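Copper-containing nitrite reductase (Thermus scotoductus, PDB 6HBE) probably reduces nitrite to nitric oxide at a copper centre, as a homotrimeric, three-domain copper nitrite reductase of a denitrifying pathway. Local coordinates at residues Tyr171-Arg183 with Leu264-Gly278. Numbering follows the deposited sequence.
With CU (copper (II) ion), chain E.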
loop_
_atom_site.group_PDB
_atom_site.type_symbol
_atom_site.label_atom_id
_atom_site.label_comp_id
_atom_site.label_asym_id
_atom_site.label_seq_id
_atom_site.Cartn_x
_atom_site.Cartn_y
_atom_site.Cartn_z
ATOM N N TYR C 171 4.496 -4.809 -9.061
ATOM C CA TYR C 171 3.058 -5.184 -8.965
ATOM C C TYR C 171 2.558 -5.159 -7.513
ATOM O O TYR C 171 1.482 -4.652 -7.224
ATOM C CB TYR C 171 2.799 -6.571 -9.591
ATOM C CG TYR C 171 2.386 -6.569 -11.038
ATOM C CD1 TYR C 171 3.193 -6.028 -12.020
ATOM C CD2 TYR C 171 1.204 -7.199 -11.434
ATOM C CE1 TYR C 171 2.814 -6.043 -13.357
ATOM C CE2 TYR C 171 0.818 -7.233 -12.759
ATOM C CZ TYR C 171 1.620 -6.646 -13.721
ATOM O OH TYR C 171 1.211 -6.654 -15.038
ATOM N N ASP C 172 3.363 -5.669 -6.607
ATOM C CA ASP C 172 3.024 -5.751 -5.188
ATOM C C ASP C 172 3.188 -4.446 -4.353
ATOM O O ASP C 172 2.862 -4.430 -3.155
ATOM C CB ASP C 172 3.877 -6.889 -4.558
ATOM C CG ASP C 172 3.571 -8.277 -5.158
ATOM O OD1 ASP C 172 2.544 -8.446 -5.806
ATOM O OD2 ASP C 172 4.386 -9.214 -4.965
ATOM N N GLY C 173 3.694 -3.369 -4.957
ATOM C CA GLY C 173 3.947 -2.101 -4.248
ATOM C C GLY C 173 5.059 -2.160 -3.222
ATOM O O GLY C 173 5.038 -1.412 -2.231
ATOM N N LYS C 174 6.009 -3.078 -3.407
ATOM C CA LYS C 174 7.094 -3.281 -2.468
ATOM C C LYS C 174 8.391 -2.565 -2.978
ATOM O O LYS C 174 9.223 -3.181 -3.648
ATOM C CB LYS C 174 7.324 -4.784 -2.273
ATOM C CG LYS C 174 8.365 -5.115 -1.209
ATOM C CD LYS C 174 8.758 -6.597 -1.182
ATOM C CE LYS C 174 9.877 -6.830 -0.174
ATOM N NZ LYS C 174 10.525 -8.179 -0.233
ATOM N N ALA C 175 8.554 -1.280 -2.671
ATOM C CA ALA C 175 9.750 -0.522 -3.105
ATOM C C ALA C 175 10.992 -0.909 -2.322
ATOM O O ALA C 175 10.927 -1.023 -1.076
ATOM C CB ALA C 175 9.520 0.979 -2.933
ATOM N N LEU C 176 12.134 -1.076 -3.007
ATOM C CA LEU C 176 13.400 -1.309 -2.288
ATOM C C LEU C 176 13.926 0.008 -1.677
ATOM O O LEU C 176 14.290 0.043 -0.483
ATOM C CB LEU C 176 14.452 -1.959 -3.198
ATOM C CG LEU C 176 15.826 -2.235 -2.629
ATOM C CD1 LEU C 176 15.795 -3.214 -1.487
ATOM C CD2 LEU C 176 16.756 -2.744 -3.748
ATOM N N TYR C 177 13.933 1.091 -2.465
ATOM C CA TYR C 177 14.410 2.376 -1.961
ATOM C C TYR C 177 13.388 3.438 -2.318
ATOM O O TYR C 177 12.656 3.288 -3.313
ATOM C CB TYR C 177 15.801 2.741 -2.514
ATOM C CG TYR C 177 16.882 1.721 -2.201
ATOM C CD1 TYR C 177 17.162 1.350 -0.899
ATOM C CD2 TYR C 177 17.618 1.121 -3.235
ATOM C CE1 TYR C 177 18.123 0.354 -0.610
ATOM C CE2 TYR C 177 18.595 0.151 -2.951
ATOM C CZ TYR C 177 18.864 -0.208 -1.646
ATOM O OH TYR C 177 19.864 -1.173 -1.401
ATOM N N VAL C 178 13.313 4.451 -1.464
ATOM C CA VAL C 178 12.501 5.662 -1.728
ATOM C C VAL C 178 13.365 6.882 -1.417
ATOM O O VAL C 178 14.044 6.906 -0.388
ATOM C CB VAL C 178 11.195 5.666 -0.920
ATOM C CG1 VAL C 178 10.298 6.817 -1.390
ATOM C CG2 VAL C 178 10.449 4.346 -1.088
ATOM N N MET C 179 13.374 7.870 -2.298
ATOM C CA MET C 179 14.453 8.917 -2.269
ATOM C C MET C 179 14.038 10.276 -2.791
ATOM O O MET C 179 13.105 10.364 -3.600
ATOM C CB MET C 179 15.719 8.428 -3.024
ATOM C CG MET C 179 15.578 8.146 -4.504
ATOM S SD MET C 179 16.873 7.023 -5.169
ATOM C CE MET C 179 16.121 5.481 -4.702
ATOM N N PHE C 180 14.731 11.328 -2.310
ATOM C CA PHE C 180 14.555 12.700 -2.836
ATOM C C PHE C 180 15.700 12.939 -3.854
ATOM O O PHE C 180 16.894 12.701 -3.556
ATOM C CB PHE C 180 14.623 13.789 -1.742
ATOM C CG PHE C 180 13.563 13.700 -0.658
ATOM C CD1 PHE C 180 12.215 13.403 -0.951
ATOM C CD2 PHE C 180 13.889 13.965 0.675
ATOM C CE1 PHE C 180 11.253 13.355 0.059
ATOM C CE2 PHE C 180 12.926 13.914 1.675
ATOM C CZ PHE C 180 11.611 13.594 1.371
ATOM N N ASN C 181 15.341 13.426 -5.034
ATOM C CA ASN C 181 16.308 13.713 -6.113
ATOM C C ASN C 181 17.351 12.590 -6.393
ATOM O O ASN C 181 18.541 12.838 -6.575
ATOM C CB ASN C 181 16.926 15.087 -5.842
ATOM C CG ASN C 181 15.900 16.193 -5.990
ATOM O OD1 ASN C 181 14.826 15.965 -6.562
ATOM N ND2 ASN C 181 16.197 17.381 -5.471
ATOM N N GLY C 182 16.872 11.349 -6.429
ATOM C CA GLY C 182 17.641 10.215 -7.009
ATOM C C GLY C 182 18.721 9.545 -6.195
ATOM O O GLY C 182 19.473 8.735 -6.733
ATOM N N ARG C 183 18.824 9.843 -4.903
ATOM C CA ARG C 183 19.854 9.211 -4.062
ATOM C C ARG C 183 19.402 9.149 -2.589
ATOM O O ARG C 183 18.940 10.144 -2.041
ATOM C CB ARG C 183 21.164 9.988 -4.198
ATOM C CG ARG C 183 22.379 9.328 -3.549
ATOM C CD ARG C 183 23.651 10.089 -3.944
ATOM N NE ARG C 183 24.850 9.757 -3.169
ATOM C CZ ARG C 183 25.790 8.869 -3.518
ATOM N NH1 ARG C 183 25.687 8.134 -4.631
ATOM N NH2 ARG C 183 26.851 8.698 -2.735
ATOM N N LEU C 264 13.643 17.568 6.594
ATOM C CA LEU C 264 12.615 17.347 5.561
ATOM C C LEU C 264 12.375 15.840 5.436
ATOM O O LEU C 264 13.332 15.051 5.259
ATOM C CB LEU C 264 13.111 17.896 4.221
ATOM C CG LEU C 264 12.195 17.750 3.013
ATOM C CD1 LEU C 264 11.017 18.719 3.166
ATOM C CD2 LEU C 264 12.946 17.994 1.697
ATOM N N VAL C 265 11.114 15.426 5.498
ATOM C CA VAL C 265 10.808 13.989 5.572
ATOM C C VAL C 265 9.376 13.747 5.080
ATOM O O VAL C 265 8.495 14.669 5.126
ATOM C CB VAL C 265 11.051 13.459 7.022
ATOM C CG1 VAL C 265 10.027 14.004 7.998
ATOM C CG2 VAL C 265 11.118 11.922 7.092
ATOM N N THR C 266 9.151 12.526 4.591
ATOM C CA THR C 266 7.788 12.020 4.387
ATOM C C THR C 266 7.332 11.311 5.652
ATOM O O THR C 266 8.029 10.430 6.197
ATOM C CB THR C 266 7.604 11.064 3.158
ATOM O OG1 THR C 266 6.295 10.486 3.223
ATOM C CG2 THR C 266 8.639 9.927 3.129
ATOM N N HIS C 267 6.126 11.620 6.107
ATOM C CA HIS C 267 5.608 10.992 7.338
ATOM C C HIS C 267 5.028 9.564 7.106
ATOM O O HIS C 267 4.529 8.950 8.031
ATOM C CB HIS C 267 4.646 11.923 8.098
ATOM C CG HIS C 267 5.092 12.194 9.510
ATOM N ND1 HIS C 267 4.883 11.310 10.540
ATOM C CD2 HIS C 267 5.798 13.230 10.040
ATOM C CE1 HIS C 267 5.407 11.802 11.652
ATOM N NE2 HIS C 267 5.975 12.960 11.373
ATOM N N VAL C 268 5.141 9.046 5.871
ATOM C CA VAL C 268 4.889 7.644 5.574
ATOM C C VAL C 268 6.212 6.937 5.951
ATOM O O VAL C 268 7.166 6.832 5.111
ATOM C CB VAL C 268 4.511 7.405 4.092
ATOM C CG1 VAL C 268 4.274 5.914 3.832
ATOM C CG2 VAL C 268 3.271 8.225 3.729
ATOM N N PHE C 269 6.291 6.528 7.213
ATOM C CA PHE C 269 7.613 6.225 7.825
ATOM C C PHE C 269 8.256 4.932 7.312
ATOM O O PHE C 269 9.472 4.836 7.356
ATOM C CB PHE C 269 7.554 6.261 9.366
ATOM C CG PHE C 269 7.772 7.627 9.997
ATOM C CD1 PHE C 269 8.104 8.776 9.258
ATOM C CD2 PHE C 269 7.652 7.758 11.364
ATOM C CE1 PHE C 269 8.301 10.011 9.874
ATOM C CE2 PHE C 269 7.869 8.988 11.995
ATOM C CZ PHE C 269 8.197 10.115 11.259
ATOM N N GLY C 270 7.470 4.007 6.734
ATOM C CA GLY C 270 8.045 2.867 6.016
ATOM C C GLY C 270 8.726 3.199 4.689
ATOM O O GLY C 270 9.420 2.341 4.123
ATOM N N THR C 271 8.524 4.425 4.174
ATOM C CA THR C 271 9.290 4.961 3.049
ATOM C C THR C 271 10.409 5.952 3.471
ATOM O O THR C 271 11.466 5.995 2.833
ATOM C CB THR C 271 8.389 5.620 2.007
ATOM O OG1 THR C 271 7.794 6.839 2.511
ATOM C CG2 THR C 271 7.311 4.637 1.539
ATOM N N ALA C 272 10.211 6.725 4.561
ATOM C CA ALA C 272 11.302 7.580 5.100
ATOM C C ALA C 272 12.511 6.733 5.479
ATOM O O ALA C 272 13.650 7.108 5.234
ATOM C CB ALA C 272 10.842 8.343 6.329
ATOM N N ILE C 273 12.228 5.574 6.035
ATOM C CA ILE C 273 13.288 4.647 6.489
ATOM C C ILE C 273 14.125 4.056 5.340
ATOM O O ILE C 273 15.247 3.532 5.578
ATOM C CB ILE C 273 12.658 3.541 7.386
ATOM C CG1 ILE C 273 13.680 2.905 8.351
ATOM C CG2 ILE C 273 11.965 2.489 6.560
ATOM C CD1 ILE C 273 13.033 2.155 9.477
ATOM N N LYS C 274 13.585 4.114 4.127
ATOM C CA LYS C 274 14.175 3.591 2.894
ATOM C C LYS C 274 14.979 4.624 2.085
ATOM O O LYS C 274 15.464 4.285 0.993
ATOM C CB LYS C 274 13.051 3.000 1.989
ATOM C CG LYS C 274 12.418 1.716 2.514
ATOM C CD LYS C 274 11.365 1.147 1.584
ATOM C CE LYS C 274 10.665 -0.084 2.161
ATOM N NZ LYS C 274 9.529 -0.565 1.314
ATOM N N GLY C 275 15.089 5.879 2.584
ATOM C CA GLY C 275 15.936 6.894 1.969
ATOM C C GLY C 275 15.374 8.306 1.848
ATOM O O GLY C 275 16.102 9.187 1.424
ATOM N N ALA C 276 14.114 8.518 2.188
ATOM C CA ALA C 276 13.396 9.821 1.885
ATOM C C ALA C 276 13.376 10.699 3.139
ATOM O O ALA C 276 12.326 10.911 3.798
ATOM C CB ALA C 276 11.999 9.525 1.371
ATOM N N LEU C 277 14.573 11.211 3.457
ATOM C CA LEU C 277 14.790 12.082 4.600
ATOM C C LEU C 277 16.018 12.954 4.225
ATOM O O LEU C 277 16.992 12.429 3.662
ATOM C CB LEU C 277 15.056 11.236 5.872
ATOM C CG LEU C 277 15.221 11.976 7.236
ATOM C CD1 LEU C 277 14.758 11.148 8.439
ATOM C CD2 LEU C 277 16.652 12.499 7.457
ATOM N N GLY C 278 15.936 14.262 4.466
ATOM C CA GLY C 278 17.069 15.211 4.248
ATOM C C GLY C 278 17.086 16.321 5.300
ATOM O O GLY C 278 16.183 16.364 6.160
HETATM CU CU CU E . 6.821 14.100 12.869
HETATM O O HOH W 1 16.908 11.251 -0.452
HETATM O O HOH W 2 8.422 15.243 13.104
#
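With CG anti to its carbonyl carbon (chi1 -70°) and every later torsion extended, Lys274 runs past Leu176 O to Ala175, where NZ donates to Ala175 O at 2.8 Å, in the carbonyl plane. The same NZ bonds Tyr171 O of a second subunit, tying two chains of the trimer together. Phe180, also with CG anti to its carbonyl carbon (chi1 -61°), lays a ring face on Ala276 CB, a CH-pi contact 4.3 Å from the ring centroid; Leu264 O meets its edge in plane, and Leu264 CD2 packs at CE2. Between these anchors Val178 presses CG2 on Thr271 CB (3.9 Å), while Val178 N gives a long bond to Lys274 O (3.3 Å), reaching it from above the carbonyl plane. Gly275, closing a Schellman motif, passes so near Val178 O that a side chain would clash. One water accepts from Phe180 N. The edge strand 177-180 of one sheet of this cupredoxin domain thus meets the connection, with its short helix 269-272, between strands 260-266 and 277-282 of the other. An alanine in place of Lys274 would probably leave Ala175 O and Tyr171 O of the second subunit without their shared donor. Within this connection His267 NE2 binds copper at 2.1 Å, completed by His80 and His114 of the second subunit and a water, so one segment supplies both the copper ligand and the ammonium that joins these two chains.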